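Local atomic coordinates of exosome complex component Rrp42 (PDB entry 2WNR), a protein that probably serves as a non-catalytic component of the archaeal exosome, an RNA-degrading complex, and helps to structure the active site of its Rrp41 partner. Residues R13-T17 with E214-T218. Sequence-based numbering, arbitrary orientation.
Sequences RKSIT and EDILT
Ile216 pushes its side chain against helix 11-21 and meets Arg13 and Ile16, which lie one turn apart on it. Its CG1 branch, set between backbone N and carbonyl carbon (chi1 66°), carries the terminal methyl to Ile16, where Ile216 CD1 lies 3.5 Å from both CB and CG2 of Ile16. The same methyl comes more loosely toward the hydroxyl OG1 of Thr17. Ile216 also touches Ile201 of strand 193-201, so the apolar patch continues onto the sheet.

Arg13 runs past Ile216 in the opposite direction. Its CG packs 3.9 Å from Ile216 CB; a bend at chi3 (-75°) then lays the guanidinium over the loop backbone. Ile216 CA sits 4.0 Å from Arg13 CZ, beneath the flat of the group. The carbonyl O of Ile216 is 2.9 Å from Arg13 NH2, yet it lies over a face of the guanidinium and is not placed to accept a hydrogen bond. The strongest polar partner of this arginine is Glu10, whose OE2 makes a salt bridge with Arg13 NE. With an alanine here the flat cover over the backbone of Ile216 would probably be lost, and Glu10 would lose this mate.

The contact is surface packing: an N-terminal helix rests through one isoleucine and an arginine on the loop between helix 211-214 and strand 219-226, a loop belonging to the second exoribonuclease-family region of this RNase PH-family chain.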
# COMPACT_ATOMS: atom_id res chain seq x y z
N ARG A 13 14.54 -19.57 31.64
CA ARG A 13 13.15 -19.93 31.92
C ARG A 13 12.96 -20.76 33.19
O ARG A 13 11.94 -20.64 33.86
CB ARG A 13 12.47 -20.63 30.73
CG ARG A 13 10.93 -20.52 30.76
CD ARG A 13 10.26 -21.27 29.62
NE ARG A 13 10.41 -20.56 28.35
CZ ARG A 13 9.42 -19.96 27.69
NH1 ARG A 13 9.68 -19.33 26.55
NH2 ARG A 13 8.18 -19.98 28.16
N LYS A 14 13.94 -21.60 33.54
CA LYS A 14 13.87 -22.33 34.81
C LYS A 14 14.27 -21.44 36.00
O LYS A 14 13.58 -21.44 37.02
CB LYS A 14 14.67 -23.64 34.76
CG LYS A 14 14.90 -24.27 36.14
CD LYS A 14 14.97 -25.80 36.13
CE LYS A 14 14.93 -26.34 37.56
NZ LYS A 14 15.14 -27.82 37.65
N SER A 15 15.35 -20.67 35.84
CA SER A 15 15.85 -19.75 36.89
C SER A 15 14.78 -18.75 37.35
O SER A 15 14.49 -18.66 38.55
CB SER A 15 17.08 -18.97 36.42
OG SER A 15 17.81 -19.67 35.43
N ILE A 16 14.19 -18.03 36.39
CA ILE A 16 13.15 -17.03 36.69
C ILE A 16 11.85 -17.69 37.19
O ILE A 16 11.06 -17.06 37.89
CB ILE A 16 12.86 -16.10 35.48
CG1 ILE A 16 14.15 -15.46 34.95
CG2 ILE A 16 11.86 -14.99 35.85
CD1 ILE A 16 13.97 -14.58 33.71
N THR A 17 11.65 -18.95 36.84
CA THR A 17 10.45 -19.67 37.26
C THR A 17 10.54 -20.13 38.72
O THR A 17 9.61 -19.89 39.50
CB THR A 17 10.09 -20.82 36.28
OG1 THR A 17 9.43 -20.26 35.14
CG2 THR A 17 9.17 -21.85 36.92
N GLU A 214 8.36 -11.04 30.54
CA GLU A 214 7.62 -11.20 29.29
C GLU A 214 8.29 -12.17 28.31
O GLU A 214 7.62 -12.83 27.52
CB GLU A 214 7.36 -9.85 28.62
CG GLU A 214 6.31 -9.01 29.32
CD GLU A 214 5.62 -8.03 28.40
OE1 GLU A 214 6.28 -7.06 27.96
OE2 GLU A 214 4.42 -8.21 28.11
N ASP A 215 9.61 -12.27 28.37
CA ASP A 215 10.37 -13.19 27.53
C ASP A 215 10.03 -14.65 27.80
O ASP A 215 10.14 -15.49 26.91
CB ASP A 215 11.87 -13.00 27.74
CG ASP A 215 12.52 -12.18 26.64
OD1 ASP A 215 11.86 -11.24 26.12
OD2 ASP A 215 13.70 -12.47 26.32
N ILE A 216 9.64 -14.96 29.04
CA ILE A 216 9.56 -16.34 29.50
C ILE A 216 8.18 -16.79 29.99
O ILE A 216 8.00 -17.97 30.31
CB ILE A 216 10.57 -16.62 30.63
CG1 ILE A 216 10.20 -15.82 31.88
CG2 ILE A 216 12.00 -16.34 30.14
CD1 ILE A 216 10.32 -16.61 33.13
N LEU A 217 7.23 -15.86 30.04
CA LEU A 217 5.88 -16.15 30.52
C LEU A 217 5.25 -17.27 29.70
O LEU A 217 5.62 -17.47 28.54
CB LEU A 217 5.00 -14.90 30.51
CG LEU A 217 4.76 -14.08 29.22
CD1 LEU A 217 3.92 -14.83 28.20
CD2 LEU A 217 4.10 -12.76 29.56
N THR A 218 4.34 -18.01 30.31
CA THR A 218 3.54 -19.01 29.62
C THR A 218 2.41 -18.30 28.87
O THR A 218 2.15 -18.56 27.68
CB THR A 218 2.97 -20.03 30.63
OG1 THR A 218 4.05 -20.79 31.19
CG2 THR A 218 1.96 -20.99 29.98